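Local coordinates for uncharacterized protein (PDB 4PW1) that is of unknown function, with a nine-stranded antiparallel beta sheet surrounded by alpha-helices, at residues G60-T63 and D64-Y68. Numbering follows the deposited sequence.
Sequences GSWT and DEELY
With chi1 of 64°, Thr63 holds OG1 between its own backbone N and carbonyl carbon, facing the first turn of helix 64-67, while Glu66 sets CG beside its backbone N (chi1 -53°) and runs extended back toward the N-cap residue Thr63. The two form a capping box. Thr63 accepts from Glu66 N through OG1 at 3.2 Å, and Thr63 N returns a nearly straight bond of 2.9 Å to Glu66 OE1, which offers the lone pair turned away from its other oxygen. Two backbone N-H groups thereby gain side-chain acceptors. The first helical turn is closed by Leu67 N, which donates to Thr63 O at 2.9 Å. Glu66 OE1 also lies 3.2 Å from Trp62 CA, and the carboxylate plane is inclined 57° to the indole. Next to this polar box, Leu67 CD2 packs on Trp62 CB at 3.6 Å, the two side chains crossing almost perpendicularly. Trp62 NE1 is hydrogen-bonded to Thr89 O, and both Trp62 and Leu67 rest on Leu88 of strand 80-89. Arg55 of helix 44-58 is hydrogen-bonded to Trp62 O and forms a salt bridge with Asp64, so the loop and the short helix are together held against the preceding helix and the sheet.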
ATOM      1  N   GLY B  60     -27.786  -1.892  -2.527  1.00 29.63           N
ATOM      2  CA  GLY B  60     -28.828  -1.280  -1.675  1.00 35.86           C
ATOM      3  C   GLY B  60     -30.087  -0.906  -2.453  1.00 33.19           C
ATOM      4  O   GLY B  60     -30.140  -1.074  -3.673  1.00 35.17           O
ATOM      5  N   SER B  61     -31.094  -0.399  -1.768  1.00 32.26           N
ATOM      6  CA  SER B  61     -32.351  -0.060  -2.430  1.00 40.39           C
ATOM      7  C   SER B  61     -32.587   1.438  -2.616  1.00 38.25           C
ATOM      8  O   SER B  61     -33.660   1.832  -3.087  1.00 37.94           O
ATOM      9  CB  SER B  61     -33.499  -0.597  -1.588  1.00 44.01           C
ATOM     10  OG  SER B  61     -33.385  -0.038  -0.290  1.00 57.10           O
ATOM     11  N   TRP B  62     -31.636   2.292  -2.245  1.00 29.73           N
ATOM     12  CA  TRP B  62     -31.908   3.737  -2.299  1.00 27.02           C
ATOM     13  C   TRP B  62     -32.311   4.152  -3.713  1.00 27.54           C
ATOM     14  O   TRP B  62     -31.733   3.689  -4.710  1.00 25.89           O
ATOM     15  CB  TRP B  62     -30.690   4.580  -1.902  1.00 27.47           C
ATOM     16  CG  TRP B  62     -30.109   4.226  -0.580  1.00 27.67           C
ATOM     17  CD1 TRP B  62     -30.457   4.717   0.637  1.00 27.81           C
ATOM     18  CD2 TRP B  62     -29.078   3.256  -0.355  1.00 23.78           C
ATOM     19  NE1 TRP B  62     -29.659   4.144   1.610  1.00 29.05           N
ATOM     20  CE2 TRP B  62     -28.812   3.243   1.018  1.00 25.27           C
ATOM     21  CE3 TRP B  62     -28.341   2.407  -1.202  1.00 23.89           C
ATOM     22  CZ2 TRP B  62     -27.863   2.384   1.587  1.00 23.48           C
ATOM     23  CZ3 TRP B  62     -27.383   1.581  -0.649  1.00 26.12           C
ATOM     24  CH2 TRP B  62     -27.164   1.563   0.742  1.00 24.99           C
ATOM     25  N   THR B  63     -33.252   5.075  -3.789  1.00 27.67           N
ATOM     26  CA  THR B  63     -33.682   5.632  -5.069  1.00 28.82           C
ATOM     27  C   THR B  63     -32.765   6.774  -5.511  1.00 27.67           C
ATOM     28  O   THR B  63     -31.919   7.282  -4.735  1.00 25.46           O
ATOM     29  CB  THR B  63     -35.082   6.221  -4.943  1.00 28.65           C
ATOM     30  OG1 THR B  63     -35.025   7.316  -4.016  1.00 28.94           O
ATOM     31  CG2 THR B  63     -36.085   5.151  -4.452  1.00 30.15           C
ATOM     32  N   ASP B  64     -32.969   7.210  -6.743  1.00 25.87           N
ATOM     33  CA  ASP B  64     -32.219   8.335  -7.285  1.00 26.74           C
ATOM     34  C   ASP B  64     -32.475   9.612  -6.495  1.00 26.08           C
ATOM     35  O   ASP B  64     -31.572  10.394  -6.240  1.00 23.26           O
ATOM     36  CB  ASP B  64     -32.557   8.534  -8.778  1.00 27.66           C
ATOM     37  CG  ASP B  64     -31.889   7.486  -9.667  1.00 29.15           C
ATOM     38  OD1 ASP B  64     -31.037   6.716  -9.200  1.00 27.18           O
ATOM     39  OD2 ASP B  64     -32.180   7.422 -10.844  1.00 28.45           O
ATOM     40  N   GLU B  65     -33.718   9.794  -6.089  1.00 28.47           N
ATOM     41  CA  GLU B  65     -34.089  10.938  -5.286  1.00 26.68           C
ATOM     42  C   GLU B  65     -33.310  10.968  -3.980  1.00 26.57           C
ATOM     43  O   GLU B  65     -32.853  12.019  -3.557  1.00 28.11           O
ATOM     44  CB  GLU B  65     -35.598  10.939  -5.007  1.00 29.90           C
ATOM     45  CG  GLU B  65     -35.967  12.098  -4.095  1.00 32.45           C
ATOM     46  CD  GLU B  65     -37.458  12.386  -3.941  1.00 39.06           C
ATOM     47  OE1 GLU B  65     -38.297  11.633  -4.468  1.00 35.93           O
ATOM     48  OE2 GLU B  65     -37.768  13.389  -3.246  1.00 37.48           O
ATOM     49  N   GLU B  66     -33.086   9.818  -3.364  1.00 27.82           N
ATOM     50  CA  GLU B  66     -32.244   9.769  -2.133  1.00 27.39           C
ATOM     51  C   GLU B  66     -30.734   9.886  -2.426  1.00 26.53           C
ATOM     52  O   GLU B  66     -29.998  10.522  -1.693  1.00 30.35           O
ATOM     53  CB  GLU B  66     -32.502   8.469  -1.367  1.00 28.38           C
ATOM     54  CG  GLU B  66     -33.968   8.181  -1.063  1.00 35.23           C
ATOM     55  CD  GLU B  66     -34.291   6.778  -0.499  1.00 41.26           C
ATOM     56  OE1 GLU B  66     -34.053   5.720  -1.115  1.00 38.50           O
ATOM     57  OE2 GLU B  66     -34.856   6.738   0.596  1.00 54.50           O
ATOM     58  N   LEU B  67     -30.253   9.280  -3.505  1.00 25.82           N
ATOM     59  CA  LEU B  67     -28.799   9.287  -3.776  1.00 24.54           C
ATOM     60  C   LEU B  67     -28.280  10.572  -4.434  1.00 28.96           C
ATOM     61  O   LEU B  67     -27.173  10.992  -4.143  1.00 23.48           O
ATOM     62  CB  LEU B  67     -28.414   8.110  -4.667  1.00 24.53           C
ATOM     63  CG  LEU B  67     -28.654   6.754  -3.993  1.00 25.68           C
ATOM     64  CD1 LEU B  67     -28.315   5.654  -4.977  1.00 23.12           C
ATOM     65  CD2 LEU B  67     -27.825   6.648  -2.693  1.00 25.86           C
ATOM     66  N   TYR B  68     -29.052  11.159  -5.360  1.00 26.92           N
ATOM     67  CA  TYR B  68     -28.546  12.299  -6.167  1.00 25.06           C
ATOM     68  C   TYR B  68     -27.976  13.425  -5.320  1.00 26.34           C
ATOM     69  O   TYR B  68     -26.866  13.844  -5.551  1.00 28.80           O
ATOM     70  CB  TYR B  68     -29.636  12.834  -7.118  1.00 25.63           C
ATOM     71  CG  TYR B  68     -29.565  12.236  -8.506  1.00 23.63           C
ATOM     72  CD1 TYR B  68     -29.529  10.855  -8.694  1.00 22.73           C
ATOM     73  CD2 TYR B  68     -29.548  13.052  -9.616  1.00 24.39           C
ATOM     74  CE1 TYR B  68     -29.463  10.290  -9.942  1.00 24.94           C
ATOM     75  CE2 TYR B  68     -29.512  12.511 -10.887  1.00 26.85           C
ATOM     76  CZ  TYR B  68     -29.482  11.144 -11.053  1.00 26.69           C
ATOM     77  OH  TYR B  68     -29.403  10.625 -12.293  1.00 27.88           O
TER